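Local atomic coordinates of CymD (PDB entry 6Z34), a protein that forms a FadL-family outer-membrane beta-barrel channel for monoaromatic hydrocarbons, which are probably taken up through it by lateral diffusion. Residues T162-Q174 against E197-R209. Residues are numbered along the deposited sequence; the frame is centred on the assembly and turned at random.
Sequences TSVNLGLLLDTTQ and ELSAGYLSADNHR
Leu166, Leu168 and Leu170 pair with Ala205, Leu203 and Gly201 as antiparallel hydrogen-bonded pairs. Six N-H...O bonds join the two strands, which run at 158° to each other. The ladder frays toward Thr172, whose N makes a weak bond to Ser199 O at 3.4 Å. There Ser199 and Ala200 form a classic beta bulge against the next strand, 234-259.

Leu166, Leu168, Leu203 and Ala205 share one face. Leu166 CD1 meets Leu203 CD2 at 3.9 Å. The other face carries Leu169, Ala200 and Tyr202. Leu169 has CG anti to its own N (chi1 -162°), and its methyls split: CD1 touches Ala200 CB at 3.6 Å, while CD2 meets the ring edge at Tyr202 CD1 (3.5 Å). The Tyr202 ring reaches obliquely across strand 162-171, past the Leu168 backbone, and brings OH to 3.6 Å from Gly167 CA. The absence of a side chain at Gly167 leaves room for the hydroxyl. Tyr202 OH hydrogen-bonds to Glu129 O, which ties Tyr202 to the chain just before strand 131-146. A leucine in place of Tyr202 would probably leave Glu129 O without this partner and open a gap over Gly167.

Asn207 N points almost straight at Asn165 OD1, but the bond is weak at 3.3 Å. Asp206 OD2 is held by Tyr131 OH. At the other end Asp171 N-caps the following helix and forms a capping box with Gln174, whose N bonds to Asp171 OD1 at 2.7 Å.

This is neighbouring-strand pairing in a FadL-type beta barrel: backbone bonds fix the register, Leu169, Ala200 and Tyr202 line one face, and the hydroxyl finds its acceptor at Glu129 O.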
loop_
_atom_site.group_PDB
_atom_site.type_symbol
_atom_site.label_atom_id
_atom_site.label_comp_id
_atom_site.label_asym_id
_atom_site.label_seq_id
_atom_site.Cartn_x
_atom_site.Cartn_y
_atom_site.Cartn_z
ATOM N N THR A 162 -10.931 -2.038 0.119
ATOM C CA THR A 162 -10.421 -0.704 -0.168
ATOM C C THR A 162 -11.427 0.325 0.314
ATOM O O THR A 162 -12.619 0.216 0.006
ATOM C CB THR A 162 -10.196 -0.514 -1.668
ATOM O OG1 THR A 162 -9.224 -1.443 -2.111
ATOM C CG2 THR A 162 -9.730 0.900 -1.965
ATOM N N SER A 163 -10.952 1.330 1.041
ATOM C CA SER A 163 -11.805 2.397 1.550
ATOM C C SER A 163 -11.140 3.738 1.272
ATOM O O SER A 163 -9.940 3.895 1.524
ATOM C CB SER A 163 -12.045 2.215 3.051
ATOM O OG SER A 163 -13.088 3.040 3.532
ATOM N N VAL A 164 -11.901 4.704 0.749
ATOM C CA VAL A 164 -11.366 6.046 0.505
ATOM C C VAL A 164 -12.299 7.099 1.093
ATOM O O VAL A 164 -13.517 7.052 0.881
ATOM C CB VAL A 164 -11.102 6.313 -0.993
ATOM C CG1 VAL A 164 -12.356 6.231 -1.781
ATOM C CG2 VAL A 164 -10.441 7.673 -1.203
ATOM N N ASN A 165 -11.726 8.002 1.889
ATOM C CA ASN A 165 -12.327 9.265 2.289
ATOM C C ASN A 165 -11.717 10.356 1.422
ATOM O O ASN A 165 -10.512 10.348 1.163
ATOM C CB ASN A 165 -12.062 9.585 3.770
ATOM C CG ASN A 165 -12.776 8.647 4.724
ATOM O OD1 ASN A 165 -13.755 7.994 4.366
ATOM N ND2 ASN A 165 -12.304 8.607 5.968
ATOM N N LEU A 166 -12.544 11.284 0.957
ATOM C CA LEU A 166 -12.021 12.286 0.042
ATOM C C LEU A 166 -12.799 13.575 0.175
ATOM O O LEU A 166 -13.954 13.594 0.619
ATOM C CB LEU A 166 -12.052 11.803 -1.413
ATOM C CG LEU A 166 -13.389 11.570 -2.127
ATOM C CD1 LEU A 166 -14.073 12.814 -2.715
ATOM C CD2 LEU A 166 -13.135 10.542 -3.203
ATOM N N GLY A 167 -12.129 14.651 -0.238
ATOM C CA GLY A 167 -12.705 15.967 -0.425
ATOM C C GLY A 167 -12.142 16.556 -1.700
ATOM O O GLY A 167 -10.948 16.424 -1.983
ATOM N N LEU A 168 -12.986 17.205 -2.489
ATOM C CA LEU A 168 -12.558 17.661 -3.805
ATOM C C LEU A 168 -13.233 18.994 -4.084
ATOM O O LEU A 168 -14.460 19.058 -4.184
ATOM C CB LEU A 168 -12.899 16.624 -4.870
ATOM C CG LEU A 168 -12.693 17.137 -6.293
ATOM C CD1 LEU A 168 -11.221 17.286 -6.580
ATOM C CD2 LEU A 168 -13.341 16.210 -7.303
ATOM N N LEU A 169 -12.437 20.051 -4.192
ATOM C CA LEU A 169 -12.941 21.388 -4.472
ATOM C C LEU A 169 -12.774 21.688 -5.954
ATOM O O LEU A 169 -11.683 21.527 -6.513
ATOM C CB LEU A 169 -12.220 22.444 -3.633
ATOM C CG LEU A 169 -12.892 23.814 -3.483
ATOM C CD1 LEU A 169 -12.708 24.705 -4.723
ATOM C CD2 LEU A 169 -14.375 23.662 -3.139
ATOM N N LEU A 170 -13.856 22.138 -6.580
ATOM C CA LEU A 170 -13.854 22.485 -7.992
ATOM C C LEU A 170 -14.476 23.860 -8.158
ATOM O O LEU A 170 -15.668 24.045 -7.893
ATOM C CB LEU A 170 -14.601 21.440 -8.813
ATOM C CG LEU A 170 -13.753 20.181 -9.001
ATOM C CD1 LEU A 170 -14.428 19.262 -9.993
ATOM C CD2 LEU A 170 -12.340 20.536 -9.459
ATOM N N ASP A 171 -13.666 24.818 -8.596
ATOM C CA ASP A 171 -14.124 26.180 -8.782
ATOM C C ASP A 171 -14.902 26.302 -10.090
ATOM O O ASP A 171 -14.963 25.375 -10.908
ATOM C CB ASP A 171 -12.943 27.153 -8.734
ATOM C CG ASP A 171 -12.316 27.396 -10.094
ATOM O OD1 ASP A 171 -12.130 26.433 -10.860
ATOM O OD2 ASP A 171 -12.005 28.569 -10.400
ATOM N N THR A 172 -15.498 27.481 -10.276
ATOM C CA THR A 172 -16.378 27.704 -11.416
ATOM C C THR A 172 -15.635 27.582 -12.739
ATOM O O THR A 172 -16.177 27.053 -13.717
ATOM C CB THR A 172 -17.030 29.077 -11.308
ATOM O OG1 THR A 172 -17.631 29.385 -12.562
ATOM C CG2 THR A 172 -15.990 30.139 -10.966
ATOM N N THR A 173 -14.400 28.081 -12.798
ATOM C CA THR A 173 -13.615 27.918 -14.017
ATOM C C THR A 173 -13.345 26.445 -14.304
ATOM O O THR A 173 -13.518 25.992 -15.442
ATOM C CB THR A 173 -12.314 28.713 -13.909
ATOM O OG1 THR A 173 -12.616 30.113 -14.005
ATOM C CG2 THR A 173 -11.349 28.325 -15.020
ATOM N N GLN A 174 -12.962 25.675 -13.276
ATOM C CA GLN A 174 -12.632 24.265 -13.480
ATOM C C GLN A 174 -13.838 23.482 -13.986
ATOM O O GLN A 174 -13.718 22.669 -14.909
ATOM C CB GLN A 174 -12.105 23.657 -12.186
ATOM C CG GLN A 174 -10.660 24.005 -11.867
ATOM C CD GLN A 174 -10.408 24.147 -10.367
ATOM O OE1 GLN A 174 -10.864 23.335 -9.566
ATOM N NE2 GLN A 174 -9.689 25.198 -9.988
ATOM N N GLU A 197 -24.023 33.785 -7.755
ATOM C CA GLU A 197 -22.644 34.055 -7.345
ATOM C C GLU A 197 -21.868 32.769 -7.066
ATOM O O GLU A 197 -20.953 32.753 -6.234
ATOM C CB GLU A 197 -22.611 34.982 -6.124
ATOM C CG GLU A 197 -21.320 35.770 -5.946
ATOM C CD GLU A 197 -21.207 36.959 -6.885
ATOM O OE1 GLU A 197 -20.070 37.428 -7.104
ATOM O OE2 GLU A 197 -22.242 37.422 -7.407
ATOM N N LEU A 198 -22.221 31.675 -7.739
ATOM C CA LEU A 198 -21.614 30.390 -7.400
ATOM C C LEU A 198 -20.102 30.469 -7.571
ATOM O O LEU A 198 -19.602 30.923 -8.604
ATOM C CB LEU A 198 -22.173 29.259 -8.267
ATOM C CG LEU A 198 -21.308 27.995 -8.136
ATOM C CD1 LEU A 198 -21.427 27.454 -6.705
ATOM C CD2 LEU A 198 -21.634 26.919 -9.171
ATOM N N SER A 199 -19.379 30.037 -6.545
ATOM C CA SER A 199 -17.929 30.138 -6.503
ATOM C C SER A 199 -17.209 28.796 -6.552
ATOM O O SER A 199 -16.125 28.705 -7.133
ATOM C CB SER A 199 -17.511 30.894 -5.242
ATOM O OG SER A 199 -16.224 30.470 -4.830
ATOM N N ALA A 200 -17.763 27.747 -5.957
ATOM C CA ALA A 200 -17.102 26.450 -5.981
ATOM C C ALA A 200 -18.086 25.374 -5.560
ATOM O O ALA A 200 -19.014 25.626 -4.788
ATOM C CB ALA A 200 -15.879 26.409 -5.056
ATOM N N GLY A 201 -17.867 24.176 -6.085
ATOM C CA GLY A 201 -18.525 22.982 -5.595
ATOM C C GLY A 201 -17.533 22.172 -4.775
ATOM O O GLY A 201 -16.366 22.054 -5.139
ATOM N N TYR A 202 -18.011 21.634 -3.658
ATOM C CA TYR A 202 -17.181 20.827 -2.770
ATOM C C TYR A 202 -17.798 19.443 -2.627
ATOM O O TYR A 202 -18.887 19.298 -2.064
ATOM C CB TYR A 202 -17.019 21.492 -1.406
ATOM C CG TYR A 202 -15.937 20.838 -0.596
ATOM C CD1 TYR A 202 -14.615 20.873 -1.022
ATOM C CD2 TYR A 202 -16.236 20.150 0.574
ATOM C CE1 TYR A 202 -13.614 20.260 -0.295
ATOM C CE2 TYR A 202 -15.239 19.525 1.313
ATOM C CZ TYR A 202 -13.932 19.585 0.873
ATOM O OH TYR A 202 -12.932 18.977 1.595
ATOM N N LEU A 203 -17.099 18.431 -3.133
ATOM C CA LEU A 203 -17.478 17.039 -2.915
ATOM C C LEU A 203 -16.764 16.516 -1.679
ATOM O O LEU A 203 -15.534 16.477 -1.641
ATOM C CB LEU A 203 -17.139 16.178 -4.125
ATOM C CG LEU A 203 -17.701 14.767 -4.028
ATOM C CD1 LEU A 203 -19.200 14.819 -4.202
ATOM C CD2 LEU A 203 -17.047 13.854 -5.081
ATOM N N SER A 204 -17.537 16.128 -0.673
ATOM C CA SER A 204 -17.033 15.672 0.613
ATOM C C SER A 204 -17.536 14.255 0.843
ATOM O O SER A 204 -18.733 13.993 0.692
ATOM C CB SER A 204 -17.500 16.600 1.746
ATOM O OG SER A 204 -17.081 16.112 3.007
ATOM N N ALA A 205 -16.624 13.334 1.189
ATOM C CA ALA A 205 -17.050 11.939 1.340
ATOM C C ALA A 205 -16.131 11.307 2.385
ATOM O O ALA A 205 -15.150 10.623 2.074
ATOM C CB ALA A 205 -17.021 11.188 0.010
ATOM N N ASP A 206 -16.478 11.533 3.650
ATOM C CA ASP A 206 -15.581 11.288 4.772
ATOM C C ASP A 206 -16.362 10.700 5.941
ATOM O O ASP A 206 -17.298 11.340 6.442
ATOM C CB ASP A 206 -14.898 12.596 5.181
ATOM C CG ASP A 206 -13.545 12.379 5.818
ATOM O OD1 ASP A 206 -13.264 11.253 6.269
ATOM O OD2 ASP A 206 -12.761 13.345 5.873
ATOM N N ASN A 207 -15.966 9.488 6.370
ATOM C CA ASN A 207 -16.484 8.861 7.589
ATOM C C ASN A 207 -16.384 9.777 8.802
ATOM O O ASN A 207 -17.251 9.741 9.685
ATOM C CB ASN A 207 -15.707 7.565 7.902
ATOM C CG ASN A 207 -16.134 6.379 7.045
ATOM O OD1 ASN A 207 -15.403 5.950 6.149
ATOM N ND2 ASN A 207 -17.314 5.827 7.333
ATOM N N HIS A 208 -15.324 10.581 8.879
ATOM C CA HIS A 208 -15.045 11.358 10.078
ATOM C C HIS A 208 -15.756 12.703 10.119
ATOM O O HIS A 208 -15.835 13.305 11.195
ATOM C CB HIS A 208 -13.538 11.579 10.215
ATOM C CG HIS A 208 -12.815 10.406 10.795
ATOM N ND1 HIS A 208 -13.166 9.842 12.003
ATOM C CD2 HIS A 208 -11.777 9.676 10.324
ATOM C CE1 HIS A 208 -12.369 8.820 12.256
ATOM N NE2 HIS A 208 -11.516 8.698 11.253
ATOM N N ARG A 209 -16.272 13.189 8.989
ATOM C CA ARG A 209 -16.971 14.469 8.964
ATOM C C ARG A 209 -18.483 14.320 8.848
ATOM O O ARG A 209 -19.210 15.257 9.184
ATOM C CB ARG A 209 -16.438 15.345 7.814
ATOM C CG ARG A 209 -14.937 15.665 7.920
ATOM C CD ARG A 209 -14.461 16.679 6.886
ATOM N NE ARG A 209 -15.121 17.979 7.011
ATOM C CZ ARG A 209 -14.626 19.020 7.679
ATOM N NH1 ARG A 209 -15.301 20.163 7.728
ATOM N NH2 ARG A 209 -13.459 18.922 8.299
#